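Local coordinates for protein beta-1,3-1,4-glucanase (Caldicellulosiruptor sp. F32, PDB 5H4R) that probably hydrolyses beta-1,3-1,4-glucans (lichenan) as a glycoside hydrolase family 5 lichenase, here bound to cellotetraose in a form with one engineered substitution, at residues L181-V186 and V233-M238; Y263-I268 and G319-I324; K83-T88 and K378-V383. The protein carries 1 engineered substitution. All coordinates share one frame; numbering follows the deposited sequence.

Interaction 1. Residues L181-V186 and V233-M238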
loop_
_atom_site.group_PDB
_atom_site.type_symbol
_atom_site.label_atom_id
_atom_site.label_comp_id
_atom_site.label_asym_id
_atom_site.label_seq_id
_atom_site.Cartn_x
_atom_site.Cartn_y
_atom_site.Cartn_z
ATOM N N LEU A 181 3.690 -1.536 -14.225
ATOM C CA LEU A 181 3.230 -0.364 -13.493
ATOM C C LEU A 181 1.736 -0.475 -13.191
ATOM O O LEU A 181 0.916 -0.679 -14.099
ATOM C CB LEU A 181 3.508 0.913 -14.285
ATOM C CG LEU A 181 3.062 2.205 -13.621
ATOM C CD1 LEU A 181 3.789 2.430 -12.318
ATOM C CD2 LEU A 181 3.271 3.388 -14.566
ATOM N N ILE A 182 1.414 -0.336 -11.909
ATOM C CA ILE A 182 0.081 -0.504 -11.334
ATOM C C ILE A 182 -0.328 0.827 -10.713
ATOM O O ILE A 182 0.476 1.458 -10.017
ATOM C CB ILE A 182 0.102 -1.618 -10.266
ATOM C CG1 ILE A 182 0.570 -2.933 -10.896
ATOM C CG2 ILE A 182 -1.259 -1.772 -9.573
ATOM C CD1 ILE A 182 1.143 -3.905 -9.880
ATOM N N PHE A 183 -1.578 1.259 -10.949
ATOM C CA PHE A 183 -2.110 2.461 -10.311
ATOM C C PHE A 183 -3.027 2.047 -9.171
ATOM O O PHE A 183 -3.917 1.208 -9.363
ATOM C CB PHE A 183 -2.926 3.333 -11.272
ATOM C CG PHE A 183 -2.177 3.828 -12.486
ATOM C CD1 PHE A 183 -0.797 3.920 -12.507
ATOM C CD2 PHE A 183 -2.884 4.212 -13.611
ATOM C CE1 PHE A 183 -0.141 4.404 -13.638
ATOM C CE2 PHE A 183 -2.231 4.707 -14.724
ATOM C CZ PHE A 183 -0.860 4.795 -14.738
ATOM N N GLU A 184 -2.869 2.705 -8.033
ATOM C CA GLU A 184 -3.684 2.482 -6.837
ATOM C C GLU A 184 -4.468 3.752 -6.537
ATOM O O GLU A 184 -3.862 4.792 -6.273
ATOM C CB GLU A 184 -2.774 2.108 -5.650
ATOM C CG GLU A 184 -3.491 1.999 -4.308
ATOM C CD GLU A 184 -2.517 1.904 -3.142
ATOM O OE1 GLU A 184 -1.662 0.991 -3.162
ATOM O OE2 GLU A 184 -2.557 2.780 -2.228
ATOM N N ALA A 185 -5.804 3.657 -6.533
ATOM C CA ALA A 185 -6.666 4.835 -6.569
ATOM C C ALA A 185 -6.297 5.849 -5.504
ATOM O O ALA A 185 -6.202 7.057 -5.760
ATOM C CB ALA A 185 -8.114 4.398 -6.381
ATOM N N VAL A 186 -6.166 5.361 -4.275
ATOM C CA VAL A 186 -5.995 6.197 -3.099
ATOM C C VAL A 186 -5.562 5.231 -2.013
ATOM O O VAL A 186 -5.833 4.025 -2.105
ATOM C CB VAL A 186 -7.318 6.932 -2.747
ATOM C CG1 VAL A 186 -8.443 5.974 -2.457
ATOM C CG2 VAL A 186 -7.116 7.892 -1.582
ATOM N N VAL A 233 -5.611 1.367 -20.901
ATOM C CA VAL A 233 -6.890 0.703 -21.152
ATOM C C VAL A 233 -6.963 -0.661 -20.484
ATOM O O VAL A 233 -8.072 -1.135 -20.190
ATOM C CB VAL A 233 -7.157 0.565 -22.661
ATOM C CG1 VAL A 233 -7.151 1.918 -23.326
ATOM C CG2 VAL A 233 -6.149 -0.369 -23.320
ATOM N N SER A 234 -5.816 -1.304 -20.201
ATOM C CA SER A 234 -5.799 -2.670 -19.678
ATOM C C SER A 234 -4.896 -2.871 -18.461
ATOM O O SER A 234 -4.835 -3.989 -17.933
ATOM C CB SER A 234 -5.353 -3.632 -20.783
ATOM O OG SER A 234 -4.152 -3.152 -21.362
ATOM N N ARG A 235 -4.162 -1.843 -18.047
ATOM C CA ARG A 235 -3.308 -1.896 -16.866
ATOM C C ARG A 235 -4.088 -2.374 -15.648
ATOM O O ARG A 235 -5.273 -2.067 -15.493
ATOM C CB ARG A 235 -2.766 -0.474 -16.632
ATOM C CG ARG A 235 -1.927 -0.240 -15.442
ATOM C CD ARG A 235 -1.462 1.208 -15.342
ATOM N NE ARG A 235 -1.031 1.816 -16.594
ATOM C CZ ARG A 235 0.084 1.512 -17.243
ATOM N NH1 ARG A 235 0.880 0.553 -16.792
ATOM N NH2 ARG A 235 0.367 2.110 -18.390
ATOM N N TYR A 236 -3.415 -3.104 -14.759
ATOM C CA TYR A 236 -4.034 -3.456 -13.482
ATOM C C TYR A 236 -4.141 -2.230 -12.590
ATOM O O TYR A 236 -3.224 -1.408 -12.523
ATOM C CB TYR A 236 -3.232 -4.544 -12.764
ATOM C CG TYR A 236 -3.381 -5.919 -13.366
ATOM C CD1 TYR A 236 -2.541 -6.341 -14.396
ATOM C CD2 TYR A 236 -4.354 -6.805 -12.911
ATOM C CE1 TYR A 236 -2.657 -7.597 -14.950
ATOM C CE2 TYR A 236 -4.490 -8.065 -13.474
ATOM C CZ TYR A 236 -3.639 -8.453 -14.497
ATOM O OH TYR A 236 -3.751 -9.693 -15.077
ATOM N N LEU A 237 -5.260 -2.140 -11.863
ATOM C CA LEU A 237 -5.594 -1.015 -11.005
ATOM C C LEU A 237 -6.007 -1.551 -9.644
ATOM O O LEU A 237 -6.790 -2.496 -9.566
ATOM C CB LEU A 237 -6.733 -0.211 -11.583
ATOM C CG LEU A 237 -6.643 0.211 -13.034
ATOM C CD1 LEU A 237 -7.937 0.888 -13.479
ATOM C CD2 LEU A 237 -5.452 1.143 -13.218
ATOM N N MET A 238 -5.500 -0.931 -8.584
ATOM C CA MET A 238 -5.815 -1.320 -7.219
ATOM C C MET A 238 -6.816 -0.346 -6.619
ATOM O O MET A 238 -6.672 0.865 -6.789
ATOM C CB MET A 238 -4.537 -1.358 -6.370
ATOM C CG MET A 238 -3.630 -2.549 -6.647
ATOM S SD MET A 238 -1.985 -2.412 -5.875
ATOM C CE MET A 238 -2.408 -2.393 -4.118
HETATM O O HOH W 1 -0.513 -3.173 -14.492
#
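Arg235 lays the aliphatic part of its side chain across the ring of Phe183, where the packing is tight: CD stands 3.5 Å above the ring centroid, 8° off the normal, a CH-pi contact over the face. The bend at chi3 (-42°) then carries the guanidinium past the rim toward Leu181, and NH1 donates in the guanidinium plane to Leu181 O at 3.0 Å. Arg235 also bonds to Tyr177 O, Asn178 O and Asn232 OD1, which together should fix its rotation. Farther along, Met238 N donates to Phe183 O (2.8 Å) and Ala185 N to Met238 O (2.9 Å). This is the parallel pairing of strands 181-184 and 237-240, adjacent staves of the TIM barrel joined through helix 205-226. Phe183 and Leu237 turn toward that helix, with Leu237 CD2 3.9 Å from Phe183 CB. On the other face of the sheet Met238 CE approaches Glu184 OE1 at 3.6 Å, although the carboxylate's stronger partner is Arg98. The pairing is looser just before strand 237-240 begins, where the CA atoms of Ile182 and Tyr236 are 5.5 Å apart, and a water bridges Leu181 O to Tyr236 N, its oxygen 2.9 Å from each.

Interaction 2. Residues Y263-I268 and G319-I324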
loop_
_atom_site.group_PDB
_atom_site.type_symbol
_atom_site.label_atom_id
_atom_site.label_comp_id
_atom_site.label_asym_id
_atom_site.label_seq_id
_atom_site.Cartn_x
_atom_site.Cartn_y
_atom_site.Cartn_z
ATOM N N TYR A 263 -9.829 -6.448 -21.433
ATOM C CA TYR A 263 -9.242 -7.525 -20.654
ATOM C C TYR A 263 -10.016 -7.652 -19.352
ATOM O O TYR A 263 -10.194 -6.666 -18.625
ATOM C CB TYR A 263 -7.761 -7.266 -20.367
ATOM C CG TYR A 263 -6.880 -7.422 -21.582
ATOM C CD1 TYR A 263 -6.660 -6.351 -22.438
ATOM C CD2 TYR A 263 -6.287 -8.641 -21.891
ATOM C CE1 TYR A 263 -5.861 -6.485 -23.561
ATOM C CE2 TYR A 263 -5.486 -8.785 -23.018
ATOM C CZ TYR A 263 -5.273 -7.704 -23.843
ATOM O OH TYR A 263 -4.481 -7.831 -24.963
ATOM N N LYS A 264 -10.476 -8.863 -19.067
ATOM C CA LYS A 264 -11.248 -9.074 -17.859
ATOM C C LYS A 264 -10.355 -9.086 -16.623
ATOM O O LYS A 264 -9.155 -9.360 -16.679
ATOM C CB LYS A 264 -12.001 -10.402 -17.928
ATOM C CG LYS A 264 -12.881 -10.589 -19.153
ATOM C CD LYS A 264 -13.624 -11.925 -19.058
ATOM C CE LYS A 264 -14.513 -12.195 -20.268
ATOM N NZ LYS A 264 -13.839 -13.004 -21.332
ATOM N N ASN A 265 -10.963 -8.751 -15.493
ATOM C CA ASN A 265 -10.397 -9.041 -14.177
ATOM C C ASN A 265 -9.079 -8.290 -13.958
ATOM O O ASN A 265 -8.058 -8.874 -13.619
ATOM C CB ASN A 265 -10.214 -10.551 -14.015
ATOM C CG ASN A 265 -10.101 -10.982 -12.574
ATOM O OD1 ASN A 265 -10.638 -10.345 -11.669
ATOM N ND2 ASN A 265 -9.416 -12.091 -12.346
ATOM N N ARG A 266 -9.114 -6.972 -14.154
ATOM C CA ARG A 266 -7.929 -6.132 -14.057
ATOM C C ARG A 266 -7.993 -5.208 -12.848
ATOM O O ARG A 266 -7.169 -4.303 -12.737
ATOM C CB ARG A 266 -7.734 -5.322 -15.360
ATOM C CG ARG A 266 -7.369 -6.167 -16.590
ATOM C CD ARG A 266 -5.947 -6.709 -16.474
ATOM N NE ARG A 266 -5.549 -7.699 -17.477
ATOM C CZ ARG A 266 -4.553 -7.569 -18.344
ATOM N NH1 ARG A 266 -3.812 -6.467 -18.414
ATOM N NH2 ARG A 266 -4.291 -8.568 -19.160
ATOM N N ILE A 267 -8.950 -5.420 -11.937
ATOM C CA ILE A 267 -9.070 -4.636 -10.711
ATOM C C ILE A 267 -8.600 -5.500 -9.551
ATOM O O ILE A 267 -9.104 -6.614 -9.353
ATOM C CB ILE A 267 -10.512 -4.144 -10.470
ATOM C CG1 ILE A 267 -11.058 -3.350 -11.668
ATOM C CG2 ILE A 267 -10.569 -3.325 -9.186
ATOM C CD1 ILE A 267 -10.277 -2.165 -12.026
ATOM N N ILE A 268 -7.640 -4.979 -8.788
ATOM C CA ILE A 268 -7.037 -5.662 -7.646
ATOM C C ILE A 268 -7.568 -5.010 -6.380
ATOM O O ILE A 268 -7.599 -3.780 -6.282
ATOM C CB ILE A 268 -5.499 -5.565 -7.684
ATOM C CG1 ILE A 268 -4.937 -6.237 -8.951
ATOM C CG2 ILE A 268 -4.896 -6.160 -6.433
ATOM C CD1 ILE A 268 -3.460 -6.044 -9.131
ATOM N N GLY A 319 -11.394 -15.881 -7.907
ATOM C CA GLY A 319 -10.539 -15.463 -8.993
ATOM C C GLY A 319 -10.161 -14.008 -8.972
ATOM O O GLY A 319 -9.451 -13.550 -9.889
ATOM N N ILE A 320 -10.587 -13.267 -7.952
ATOM C CA ILE A 320 -10.387 -11.830 -7.898
ATOM C C ILE A 320 -9.087 -11.561 -7.148
ATOM O O ILE A 320 -8.927 -12.027 -6.011
ATOM C CB ILE A 320 -11.578 -11.140 -7.215
ATOM C CG1 ILE A 320 -12.841 -11.432 -8.004
ATOM C CG2 ILE A 320 -11.312 -9.659 -7.088
ATOM C CD1 ILE A 320 -14.097 -11.093 -7.264
ATOM N N PRO A 321 -8.146 -10.808 -7.719
ATOM C CA PRO A 321 -6.854 -10.618 -7.064
ATOM C C PRO A 321 -6.897 -9.624 -5.913
ATOM O O PRO A 321 -7.640 -8.643 -5.932
ATOM C CB PRO A 321 -5.973 -10.079 -8.196
ATOM C CG PRO A 321 -6.938 -9.356 -9.086
ATOM C CD PRO A 321 -8.160 -10.228 -9.084
ATOM N N VAL A 322 -6.058 -9.905 -4.919
ATOM C CA VAL A 322 -5.904 -9.131 -3.689
ATOM C C VAL A 322 -4.420 -8.908 -3.423
ATOM O O VAL A 322 -3.635 -9.861 -3.473
ATOM C CB VAL A 322 -6.522 -9.880 -2.494
ATOM C CG1 VAL A 322 -6.247 -9.140 -1.210
ATOM C CG2 VAL A 322 -8.019 -10.140 -2.698
ATOM N N VAL A 323 -4.041 -7.663 -3.102
ATOM C CA VAL A 323 -2.679 -7.326 -2.708
ATOM C C VAL A 323 -2.733 -6.610 -1.362
ATOM O O VAL A 323 -3.528 -5.679 -1.183
ATOM C CB VAL A 323 -1.982 -6.461 -3.773
ATOM C CG1 VAL A 323 -0.688 -5.835 -3.255
ATOM C CG2 VAL A 323 -1.700 -7.290 -5.016
ATOM N N ILE A 324 -1.887 -7.039 -0.426
ATOM C CA ILE A 324 -1.700 -6.344 0.839
ATOM C C ILE A 324 -0.600 -5.316 0.589
ATOM O O ILE A 324 0.583 -5.637 0.530
ATOM C CB ILE A 324 -1.368 -7.318 1.975
ATOM C CG1 ILE A 324 -2.560 -8.227 2.257
ATOM C CG2 ILE A 324 -0.916 -6.575 3.218
ATOM C CD1 ILE A 324 -2.233 -9.375 3.171
#
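Asn265, Ile268, Pro321 and Val323 make a largely apolar contact at the entrance of two neighbouring parallel strands of the TIM barrel, 267-272 and 322-327, with one polar tie beside it. Ile268 carries the apolar part with both branches. CG1 meets Pro321 CG at 3.7 Å, the isoleucine crossing the proline at about a right angle; chi1 of -61° sets CG1 beside the backbone N and leaves CG2 anti to it, where CG2 reaches Val323 CG2, also at 3.7 Å. Pro321 CG also lies 3.5 Å from Ile267 O, and a CA-H...O contact runs from Ile268 CA to Pro321 O (3.5 Å). Nearer the surface, Asn265 ND2 donates to Gly319 O at 2.9 Å with an N-H...O angle of 162°; the acceptor lies near the amide plane. Asn265 OD1 faces Pro321 CD at 3.6 Å, tip to tip. Gly319 closes a helix through a Schellman motif with positive phi (95°), and its carbonyl is gripped a second time by Asn38 ND2. Helix 39-47 covers Pro321 with Ala40 and Val44 and meets Val323 with Met47, while Val322 turns to helix 298-316 and Met238 of strand 237-240 touches both Ile268 and Val323.

Interaction 3. Residues K83-T88 and K378-V383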
loop_
_atom_site.group_PDB
_atom_site.type_symbol
_atom_site.label_atom_id
_atom_site.label_comp_id
_atom_site.label_asym_id
_atom_site.label_seq_id
_atom_site.Cartn_x
_atom_site.Cartn_y
_atom_site.Cartn_z
ATOM N N LYS A 83 19.120 5.297 -7.906
ATOM C CA LYS A 83 19.027 4.013 -8.598
ATOM C C LYS A 83 19.746 2.915 -7.817
ATOM O O LYS A 83 19.256 1.782 -7.730
ATOM C CB LYS A 83 19.566 4.101 -10.028
ATOM C CG LYS A 83 19.105 2.853 -10.818
ATOM C CD LYS A 83 19.585 2.796 -12.236
ATOM C CE LYS A 83 19.152 1.475 -12.854
ATOM N NZ LYS A 83 19.873 0.300 -12.282
ATOM N N GLN A 84 20.890 3.235 -7.200
ATOM C CA GLN A 84 21.591 2.222 -6.416
ATOM C C GLN A 84 20.706 1.702 -5.288
ATOM O O GLN A 84 20.730 0.514 -4.959
ATOM C CB GLN A 84 22.903 2.797 -5.862
ATOM C CG GLN A 84 23.790 1.768 -5.197
ATOM C CD GLN A 84 25.096 2.357 -4.655
ATOM O OE1 GLN A 84 25.332 3.563 -4.727
ATOM N NE2 GLN A 84 25.949 1.494 -4.113
ATOM N N MET A 85 19.924 2.576 -4.681
ATOM C CA MET A 85 19.033 2.147 -3.611
ATOM C C MET A 85 18.000 1.155 -4.122
ATOM O O MET A 85 17.765 0.111 -3.509
ATOM C CB MET A 85 18.359 3.376 -3.020
ATOM C CG MET A 85 17.469 3.104 -1.842
ATOM S SD MET A 85 16.637 4.627 -1.350
ATOM C CE MET A 85 17.996 5.700 -1.134
ATOM N N ILE A 86 17.365 1.463 -5.253
ATOM C CA ILE A 86 16.373 0.541 -5.794
ATOM C C ILE A 86 17.042 -0.755 -6.244
ATOM O O ILE A 86 16.480 -1.844 -6.080
ATOM C CB ILE A 86 15.590 1.223 -6.925
ATOM C CG1 ILE A 86 14.987 2.553 -6.432
ATOM C CG2 ILE A 86 14.519 0.289 -7.486
ATOM C CD1 ILE A 86 14.211 2.430 -5.150
ATOM N N ASP A 87 18.244 -0.664 -6.820
ATOM C CA ASP A 87 19.021 -1.863 -7.153
ATOM C C ASP A 87 19.209 -2.757 -5.934
ATOM O O ASP A 87 19.134 -3.988 -6.031
ATOM C CB ASP A 87 20.405 -1.496 -7.666
ATOM C CG ASP A 87 20.415 -0.790 -9.014
ATOM O OD1 ASP A 87 19.394 -0.726 -9.738
ATOM O OD2 ASP A 87 21.518 -0.303 -9.350
ATOM N N THR A 88 19.510 -2.143 -4.789
ATOM C CA THR A 88 19.721 -2.883 -3.550
ATOM C C THR A 88 18.453 -3.611 -3.112
ATOM O O THR A 88 18.509 -4.774 -2.701
ATOM C CB THR A 88 20.210 -1.909 -2.475
ATOM O OG1 THR A 88 21.493 -1.392 -2.862
ATOM C CG2 THR A 88 20.355 -2.599 -1.125
ATOM N N LYS A 378 21.058 5.516 3.863
ATOM C CA LYS A 378 22.286 6.289 3.719
ATOM C C LYS A 378 23.487 5.397 3.394
ATOM O O LYS A 378 24.405 5.830 2.682
ATOM C CB LYS A 378 22.536 7.096 4.997
ATOM C CG LYS A 378 23.698 8.081 4.919
ATOM C CD LYS A 378 23.677 9.024 6.121
ATOM C CE LYS A 378 24.555 10.264 5.917
ATOM N NZ LYS A 378 25.957 10.043 6.349
ATOM N N THR A 379 23.514 4.172 3.929
ATOM C CA THR A 379 24.632 3.255 3.721
ATOM C C THR A 379 24.315 2.147 2.735
ATOM O O THR A 379 25.238 1.447 2.297
ATOM C CB THR A 379 25.039 2.594 5.044
ATOM O OG1 THR A 379 23.934 1.843 5.561
ATOM C CG2 THR A 379 25.488 3.644 6.054
ATOM N N LEU A 380 23.036 1.958 2.428
ATOM C CA LEU A 380 22.527 0.851 1.623
ATOM C C LEU A 380 22.838 -0.500 2.253
ATOM O O LEU A 380 22.966 -1.520 1.565
ATOM C CB LEU A 380 23.052 0.926 0.195
ATOM C CG LEU A 380 22.613 2.187 -0.537
ATOM C CD1 LEU A 380 23.171 2.171 -1.926
ATOM C CD2 LEU A 380 21.093 2.349 -0.590
ATOM N N LYS A 381 22.936 -0.512 3.576
ATOM C CA LYS A 381 23.066 -1.742 4.333
ATOM C C LYS A 381 21.729 -2.142 4.940
ATOM O O LYS A 381 20.952 -1.298 5.414
ATOM C CB LYS A 381 24.110 -1.583 5.437
ATOM C CG LYS A 381 25.527 -1.384 4.878
ATOM C CD LYS A 381 26.600 -1.608 5.912
ATOM C CE LYS A 381 27.938 -1.052 5.423
ATOM N NZ LYS A 381 28.149 -1.301 3.961
ATOM N N TRP A 382 21.460 -3.446 4.947
ATOM C CA TRP A 382 20.251 -3.933 5.597
ATOM C C TRP A 382 20.506 -4.005 7.101
ATOM O O TRP A 382 21.434 -4.694 7.558
ATOM C CB TRP A 382 19.830 -5.300 5.039
ATOM C CG TRP A 382 19.429 -5.219 3.608
ATOM C CD1 TRP A 382 20.222 -5.469 2.534
ATOM C CD2 TRP A 382 18.157 -4.794 3.086
ATOM N NE1 TRP A 382 19.528 -5.250 1.367
ATOM C CE2 TRP A 382 18.254 -4.841 1.682
ATOM C CE3 TRP A 382 16.943 -4.409 3.670
ATOM C CZ2 TRP A 382 17.192 -4.505 0.844
ATOM C CZ3 TRP A 382 15.879 -4.075 2.826
ATOM C CH2 TRP A 382 16.022 -4.110 1.435
ATOM N N VAL A 383 19.688 -3.291 7.870
ATOM C CA VAL A 383 19.811 -3.325 9.328
ATOM C C VAL A 383 19.256 -4.631 9.885
ATOM O O VAL A 383 19.784 -5.178 10.866
ATOM C CB VAL A 383 19.096 -2.106 9.925
ATOM C CG1 VAL A 383 19.142 -2.161 11.443
ATOM C CG2 VAL A 383 19.761 -0.836 9.439
HETATM O O HOH W 2 20.550 -6.015 -1.278
#
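Leu380 points its forked end at helix 83-91 and divides it between two neighbouring residues, Gln84 and Met85. CD1 sits over the face of the Gln84 amide, 3.3 Å from Gln84 CD and almost straight above it, so the long side chain of an exposed glutamine offers its flat end group to a methyl. Gln84 can do this because its chain is extended, with CG anti to the backbone N (chi1 -172°), and crosses the leucine obliquely. CD2 takes the other side of the fork and rests on Met85, 3.7 Å from CA and 3.8 Å from CB, the two side chains meeting at about a right angle. One turn further along the helix, Thr88 completes the seat: OG1 comes within 4.0 Å of Leu380 CD1, and the methyl CG2 touches Leu380 O as well as the indole, where it lies 3.7 Å from Trp382 NE1. Thr88 and Trp382 slide past each other in opposite directions, the methyl approaching the indole obliquely. No direct hydrogen bond spans the contact; instead a water in the plane of the indole accepts from Trp382 NE1 (2.9 Å) and donates to Thr88 O (2.8 Å). Leu380 itself sits in a left-handed backbone conformation in the turn of a beta hairpin, where Thr379 OG1 accepts from Lys381 N in an ST turn. The hairpin pairs strand 375-376 with the short, weakly bonded 381-382; its Leu375 packs on Met85, Thr88 and Trp382, and the opposite flank of helix 83-91 turns Lys83 and Ile86 toward helix 116-131.

How the interactions relate
Interactions 1 and 2 belong to the buried barrel wall, interaction 3 to the surface. The first two are consecutive along the chain and share a sheet: strands 237-240 and 267-272 are neighbours, joined by a probable bond from Ile268 N to Leu237 O, and Arg266 NH1 probably bonds to Ser234 O. Their chemistry differs, since interaction 1 relies on backbone pairing and a multiply bonded arginine, whereas in interaction 2 isoleucine and proline packing is supplemented by one side-chain bond. Interaction 3, its centre about 27 Å from that of interaction 1 and about 31 Å from that of interaction 2, joins an outer helix to a late hairpin through apolar side chains and a water.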